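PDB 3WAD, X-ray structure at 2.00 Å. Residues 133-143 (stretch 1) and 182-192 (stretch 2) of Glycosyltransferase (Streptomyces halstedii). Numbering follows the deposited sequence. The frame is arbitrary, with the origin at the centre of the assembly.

Stretch 1 (133-143) TYAGPIAAEAV
Stretch 2, residues 182-192: DWLATKGEPHG

Two helical segments of one chain pack through van der Waals contact alone; no hydrogen bond crosses between them, and about 400 Å² is buried, both sides summed. The helix of stretch 1 (about 135-141) and that of stretch 2 (which begins earlier in the chain and runs through about 188) run in broadly the same direction, with a signed crossing angle of -50° and axes 10.3 Å apart at closest approach. The register is set by Ile-138 CA to Gly-188 CA, 5.7 Å, and Ala-142 CA to His-191 CA, 6.5 Å.

Thr-133 (phi/psi -110/83, chi1 m) points away, but its O accepts from Gly-136 N at 3.0 Å, turning the chain into the helix. Tyr-134 (-79/0; chi1 -85°, chi2 85°) points toward stretch 2. Trp-183 (chi1 t, chi2 46°) brings its CZ3 over one face of the tyrosine ring, and Trp-183 CH2 lies 3.4 Å from Tyr-134 CG; the ring planes meet obliquely at 59°, the tyrosine centroid 5.0 Å from that of the indole six-membered ring. Leu-184 (m, t) adds CD2 at 3.8 Å from Tyr-134 CD2. Tyr-134 OH and Trp-183 NE1 are hydrogen-bonded elsewhere in the structure, so both large rings can pack here with their polar groups satisfied.

Lys-187 (t, t, t, p) lays its aliphatic chain along stretch 1: its CE reaches 3.3 Å from Tyr-134 O and 3.7 Å from Ala-135 N, while its NZ is hydrogen-bonded elsewhere in the structure. Tyr-134 O is buried by this contact without a polar partner. The helix is held by Ala-139 N to Ala-135 O at 3.0 Å and Ala-140 N to Gly-136 O at 3.1 Å. Gly-136 makes no contact across, and Pro-137 CG stays 5.5 Å from Leu-184 CD2.

Ile-138 (-59/-53; m, m) is the centre of the packing, with 99 Å² covered. Its CD1 lies 4.0 Å from Leu-184 O and 3.9 Å from Gly-188 CA, its CG1 3.9 Å from Lys-187 CG, and its CG2 3.9 Å from His-191 ND1. The bare CA of Gly-188 (-78/-24) leaves room for this approach: an ideal CB there would sit 3.6 Å from Ile-138 CD1.

Ala-139 faces away and Ala-140 is out of reach. One turn beyond Ile-138, Ala-142 (-72/-9) sets its small CB 4.3 Å from His-191 O. His-191 (-116/11; chi1 m, chi2 116°) follows the short 3-10 segment 189-190, its N bonded to Gly-188 O at 2.8 Å, and closes this end of the contact.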

ATOM      1  N   THR B 133     -12.348 -17.386  -4.919  1.00 22.22           N
ATOM      2  CA  THR B 133     -11.633 -17.321  -6.196  1.00 23.70           C
ATOM      3  C   THR B 133     -10.906 -18.664  -6.581  1.00 22.84           C
ATOM      4  O   THR B 133      -9.689 -18.800  -6.381  1.00 22.52           O
ATOM      5  CB  THR B 133     -10.599 -16.102  -6.156  1.00 23.52           C
ATOM      6  OG1 THR B 133     -11.325 -14.890  -5.835  1.00 24.57           O
ATOM      7  CG2 THR B 133      -9.963 -15.924  -7.554  1.00 22.98           C
ATOM      8  N   TYR B 134     -11.624 -19.591  -7.164  1.00 24.37           N
ATOM      9  CA  TYR B 134     -11.131 -20.981  -7.298  1.00 26.97           C
ATOM     10  C   TYR B 134     -10.121 -21.227  -8.428  1.00 29.19           C
ATOM     11  O   TYR B 134      -9.658 -22.358  -8.623  1.00 30.27           O
ATOM     12  CB  TYR B 134     -12.306 -21.999  -7.350  1.00 26.45           C
ATOM     13  CG  TYR B 134     -12.756 -22.373  -5.939  1.00 29.66           C
ATOM     14  CD1 TYR B 134     -13.687 -21.582  -5.223  1.00 25.37           C
ATOM     15  CD2 TYR B 134     -12.152 -23.448  -5.272  1.00 27.63           C
ATOM     16  CE1 TYR B 134     -14.045 -21.908  -3.924  1.00 25.10           C
ATOM     17  CE2 TYR B 134     -12.511 -23.783  -4.003  1.00 26.65           C
ATOM     18  CZ  TYR B 134     -13.452 -23.011  -3.323  1.00 27.38           C
ATOM     19  OH  TYR B 134     -13.750 -23.399  -2.027  1.00 30.88           O
ATOM     20  N   ALA B 135      -9.767 -20.199  -9.183  1.00 30.19           N
ATOM     21  CA  ALA B 135      -8.518 -20.286  -9.927  1.00 31.79           C
ATOM     22  C   ALA B 135      -7.228 -20.449  -9.050  1.00 32.14           C
ATOM     23  O   ALA B 135      -6.271 -21.170  -9.428  1.00 32.03           O
ATOM     24  CB  ALA B 135      -8.413 -19.065 -10.867  1.00 32.98           C
ATOM     25  N   GLY B 136      -7.225 -19.808  -7.869  1.00 33.01           N
ATOM     26  CA  GLY B 136      -6.133 -19.847  -6.884  1.00 29.18           C
ATOM     27  C   GLY B 136      -5.517 -21.245  -6.661  1.00 32.16           C
ATOM     28  O   GLY B 136      -4.289 -21.455  -6.923  1.00 32.07           O
ATOM     29  N   PRO B 137      -6.341 -22.198  -6.146  1.00 29.96           N
ATOM     30  CA  PRO B 137      -5.811 -23.537  -5.844  1.00 30.03           C
ATOM     31  C   PRO B 137      -5.394 -24.333  -7.098  1.00 29.33           C
ATOM     32  O   PRO B 137      -4.502 -25.116  -6.962  1.00 29.20           O
ATOM     33  CB  PRO B 137      -6.974 -24.234  -5.078  1.00 29.93           C
ATOM     34  CG  PRO B 137      -8.246 -23.517  -5.556  1.00 29.30           C
ATOM     35  CD  PRO B 137      -7.775 -22.057  -5.776  1.00 30.88           C
ATOM     36  N   ILE B 138      -6.077 -24.198  -8.239  1.00 30.99           N
ATOM     37  CA  ILE B 138      -5.677 -24.862  -9.509  1.00 32.41           C
ATOM     38  C   ILE B 138      -4.235 -24.408  -9.908  1.00 35.13           C
ATOM     39  O   ILE B 138      -3.274 -25.269 -10.107  1.00 32.53           O
ATOM     40  CB  ILE B 138      -6.690 -24.587 -10.615  1.00 33.89           C
ATOM     41  CG1 ILE B 138      -8.102 -25.023 -10.161  1.00 33.93           C
ATOM     42  CG2 ILE B 138      -6.329 -25.259 -11.964  1.00 34.17           C
ATOM     43  CD1 ILE B 138      -8.217 -26.536  -9.830  1.00 32.14           C
ATOM     44  N   ALA B 139      -4.051 -23.075  -9.952  1.00 32.73           N
ATOM     45  CA  ALA B 139      -2.753 -22.534 -10.332  1.00 33.01           C
ATOM     46  C   ALA B 139      -1.643 -23.035  -9.375  1.00 33.99           C
ATOM     47  O   ALA B 139      -0.572 -23.459  -9.862  1.00 35.87           O
ATOM     48  CB  ALA B 139      -2.784 -21.015 -10.370  1.00 32.52           C
ATOM     49  N   ALA B 140      -1.900 -23.033  -8.059  1.00 32.23           N
ATOM     50  CA  ALA B 140      -0.917 -23.396  -7.037  1.00 33.12           C
ATOM     51  C   ALA B 140      -0.423 -24.822  -7.142  1.00 35.88           C
ATOM     52  O   ALA B 140       0.748 -25.092  -6.813  1.00 38.26           O
ATOM     53  CB  ALA B 140      -1.454 -23.211  -5.625  1.00 30.81           C
ATOM     54  N   GLU B 141      -1.339 -25.699  -7.520  1.00 36.64           N
ATOM     55  CA  GLU B 141      -1.104 -27.117  -7.556  1.00 40.47           C
ATOM     56  C   GLU B 141      -0.453 -27.538  -8.876  1.00 40.69           C
ATOM     57  O   GLU B 141       0.004 -28.653  -9.021  1.00 41.35           O
ATOM     58  CB  GLU B 141      -2.440 -27.849  -7.409  1.00 38.66           C
ATOM     59  CG  GLU B 141      -3.006 -27.619  -6.010  1.00 44.32           C
ATOM     60  CD  GLU B 141      -2.639 -28.683  -5.023  1.00 47.83           C
ATOM     61  OE1 GLU B 141      -3.141 -28.613  -3.856  1.00 43.94           O
ATOM     62  OE2 GLU B 141      -1.864 -29.598  -5.430  1.00 49.74           O
ATOM     63  N   ALA B 142      -0.466 -26.654  -9.862  1.00 41.59           N
ATOM     64  CA  ALA B 142       0.244 -26.921 -11.076  1.00 40.78           C
ATOM     65  C   ALA B 142       1.742 -26.804 -10.782  1.00 40.55           C
ATOM     66  O   ALA B 142       2.549 -27.244 -11.552  1.00 42.97           O
ATOM     67  CB  ALA B 142      -0.245 -25.984 -12.149  1.00 42.16           C
ATOM     68  N   VAL B 143       2.120 -26.330  -9.614  1.00 39.60           N
ATOM     69  CA  VAL B 143       3.514 -26.017  -9.340  1.00 40.33           C
ATOM     70  C   VAL B 143       3.932 -26.391  -7.880  1.00 40.33           C
ATOM     71  O   VAL B 143       4.947 -25.816  -7.314  1.00 40.58           O
ATOM     72  CB  VAL B 143       3.887 -24.490  -9.747  1.00 40.03           C
ATOM     73  CG1 VAL B 143       3.449 -24.136 -11.218  1.00 40.09           C
ATOM     74  CG2 VAL B 143       3.353 -23.448  -8.780  1.00 39.24           C
ATOM     75  N   ASP B 182     -16.539 -33.104  -8.751  1.00 29.53           N
ATOM     76  CA  ASP B 182     -16.739 -33.136 -10.181  1.00 30.41           C
ATOM     77  C   ASP B 182     -16.290 -31.769 -10.757  1.00 29.95           C
ATOM     78  O   ASP B 182     -15.589 -31.711 -11.762  1.00 28.52           O
ATOM     79  CB  ASP B 182     -18.175 -33.392 -10.517  1.00 30.46           C
ATOM     80  CG  ASP B 182     -18.626 -34.824 -10.168  1.00 33.33           C
ATOM     81  OD1 ASP B 182     -17.820 -35.572  -9.587  1.00 33.53           O
ATOM     82  OD2 ASP B 182     -19.804 -35.162 -10.447  1.00 35.41           O
ATOM     83  N   TRP B 183     -16.704 -30.683 -10.106  1.00 29.74           N
ATOM     84  CA  TRP B 183     -16.321 -29.328 -10.571  1.00 28.51           C
ATOM     85  C   TRP B 183     -14.832 -29.123 -10.638  1.00 27.20           C
ATOM     86  O   TRP B 183     -14.338 -28.796 -11.684  1.00 26.72           O
ATOM     87  CB  TRP B 183     -16.955 -28.256  -9.715  1.00 28.31           C
ATOM     88  CG  TRP B 183     -16.440 -26.875 -10.000  1.00 30.18           C
ATOM     89  CD1 TRP B 183     -16.243 -26.241 -11.253  1.00 29.50           C
ATOM     90  CD2 TRP B 183     -16.179 -25.894  -9.012  1.00 27.02           C
ATOM     91  NE1 TRP B 183     -15.792 -24.947 -11.035  1.00 31.58           N
ATOM     92  CE2 TRP B 183     -15.761 -24.714  -9.680  1.00 29.30           C
ATOM     93  CE3 TRP B 183     -16.234 -25.905  -7.618  1.00 26.60           C
ATOM     94  CZ2 TRP B 183     -15.371 -23.579  -8.981  1.00 28.54           C
ATOM     95  CZ3 TRP B 183     -15.880 -24.775  -6.930  1.00 30.49           C
ATOM     96  CH2 TRP B 183     -15.488 -23.606  -7.616  1.00 28.44           C
ATOM     97  N   LEU B 184     -14.140 -29.360  -9.526  1.00 26.37           N
ATOM     98  CA  LEU B 184     -12.736 -29.034  -9.389  1.00 27.19           C
ATOM     99  C   LEU B 184     -11.786 -30.028 -10.073  1.00 28.05           C
ATOM    100  O   LEU B 184     -10.702 -29.611 -10.512  1.00 27.03           O
ATOM    101  CB  LEU B 184     -12.327 -28.829  -7.930  1.00 26.34           C
ATOM    102  CG  LEU B 184     -12.952 -27.618  -7.224  1.00 26.74           C
ATOM    103  CD1 LEU B 184     -12.630 -27.626  -5.733  1.00 24.54           C
ATOM    104  CD2 LEU B 184     -12.451 -26.277  -7.846  1.00 28.62           C
ATOM    105  N   ALA B 185     -12.180 -31.292 -10.206  1.00 27.49           N
ATOM    106  CA  ALA B 185     -11.430 -32.223 -11.060  1.00 28.87           C
ATOM    107  C   ALA B 185     -11.465 -31.713 -12.513  1.00 29.86           C
ATOM    108  O   ALA B 185     -10.422 -31.654 -13.224  1.00 29.16           O
ATOM    109  CB  ALA B 185     -12.016 -33.631 -10.974  1.00 28.27           C
ATOM    110  N   THR B 186     -12.674 -31.366 -12.957  1.00 29.53           N
ATOM    111  CA  THR B 186     -12.898 -30.738 -14.265  1.00 30.01           C
ATOM    112  C   THR B 186     -12.084 -29.437 -14.487  1.00 29.92           C
ATOM    113  O   THR B 186     -11.462 -29.257 -15.545  1.00 31.11           O
ATOM    114  CB  THR B 186     -14.371 -30.376 -14.449  1.00 28.68           C
ATOM    115  OG1 THR B 186     -15.112 -31.584 -14.528  1.00 32.36           O
ATOM    116  CG2 THR B 186     -14.640 -29.657 -15.803  1.00 30.26           C
ATOM    117  N   LYS B 187     -12.159 -28.533 -13.539  1.00 29.37           N
ATOM    118  CA  LYS B 187     -11.426 -27.283 -13.622  1.00 30.56           C
ATOM    119  C   LYS B 187      -9.899 -27.545 -13.741  1.00 29.69           C
ATOM    120  O   LYS B 187      -9.239 -26.851 -14.512  1.00 30.71           O
ATOM    121  CB  LYS B 187     -11.672 -26.451 -12.370  1.00 30.72           C
ATOM    122  CG  LYS B 187     -11.212 -24.964 -12.481  1.00 30.78           C
ATOM    123  CD  LYS B 187     -11.774 -24.205 -11.255  1.00 31.12           C
ATOM    124  CE  LYS B 187     -11.522 -22.710 -11.301  1.00 23.18           C
ATOM    125  NZ  LYS B 187     -12.102 -22.109 -12.477  1.00 15.96           N
ATOM    126  N   GLY B 188      -9.380 -28.518 -12.984  1.00 28.16           N
ATOM    127  CA  GLY B 188      -7.965 -28.853 -12.930  1.00 27.49           C
ATOM    128  C   GLY B 188      -7.437 -29.668 -14.095  1.00 28.26           C
ATOM    129  O   GLY B 188      -6.233 -29.607 -14.447  1.00 29.19           O
ATOM    130  N   GLU B 189      -8.330 -30.385 -14.741  1.00 27.75           N
ATOM    131  CA  GLU B 189      -7.971 -31.326 -15.776  1.00 29.96           C
ATOM    132  C   GLU B 189      -7.052 -30.725 -16.892  1.00 30.43           C
ATOM    133  O   GLU B 189      -6.031 -31.350 -17.266  1.00 30.27           O
ATOM    134  CB  GLU B 189      -9.265 -31.912 -16.356  1.00 29.65           C
ATOM    135  CG  GLU B 189      -9.051 -33.144 -17.133  1.00 36.64           C
ATOM    136  CD  GLU B 189      -8.509 -32.798 -18.476  1.00 44.73           C
ATOM    137  OE1 GLU B 189      -8.723 -31.663 -18.933  1.00 49.89           O
ATOM    138  OE2 GLU B 189      -7.811 -33.627 -19.078  1.00 52.59           O
ATOM    139  N   PRO B 190      -7.371 -29.494 -17.403  1.00 30.21           N
ATOM    140  CA  PRO B 190      -6.520 -29.064 -18.518  1.00 30.10           C
ATOM    141  C   PRO B 190      -5.114 -28.717 -18.055  1.00 29.27           C
ATOM    142  O   PRO B 190      -4.244 -28.493 -18.873  1.00 28.61           O
ATOM    143  CB  PRO B 190      -7.273 -27.825 -19.094  1.00 29.54           C
ATOM    144  CG  PRO B 190      -8.701 -28.080 -18.775  1.00 29.43           C
ATOM    145  CD  PRO B 190      -8.628 -28.717 -17.352  1.00 31.01           C
ATOM    146  N   HIS B 191      -4.900 -28.671 -16.748  1.00 29.14           N
ATOM    147  CA  HIS B 191      -3.624 -28.186 -16.207  1.00 28.92           C
ATOM    148  C   HIS B 191      -2.892 -29.303 -15.464  1.00 27.46           C
ATOM    149  O   HIS B 191      -1.908 -29.024 -14.751  1.00 28.17           O
ATOM    150  CB  HIS B 191      -3.902 -26.956 -15.331  1.00 29.86           C
ATOM    151  CG  HIS B 191      -4.599 -25.882 -16.098  1.00 32.04           C
ATOM    152  ND1 HIS B 191      -5.880 -25.445 -15.805  1.00 32.65           N
ATOM    153  CD2 HIS B 191      -4.227 -25.236 -17.222  1.00 31.99           C
ATOM    154  CE1 HIS B 191      -6.245 -24.547 -16.701  1.00 34.93           C
ATOM    155  NE2 HIS B 191      -5.262 -24.408 -17.577  1.00 35.30           N
ATOM    156  N   GLY B 192      -3.400 -30.535 -15.635  1.00 26.14           N
ATOM    157  CA  GLY B 192      -2.908 -31.772 -14.981  1.00 25.35           C
ATOM    158  C   GLY B 192      -3.069 -31.738 -13.464  1.00 28.13           C
ATOM    159  O   GLY B 192      -2.221 -32.252 -12.711  1.00 26.34           O
TER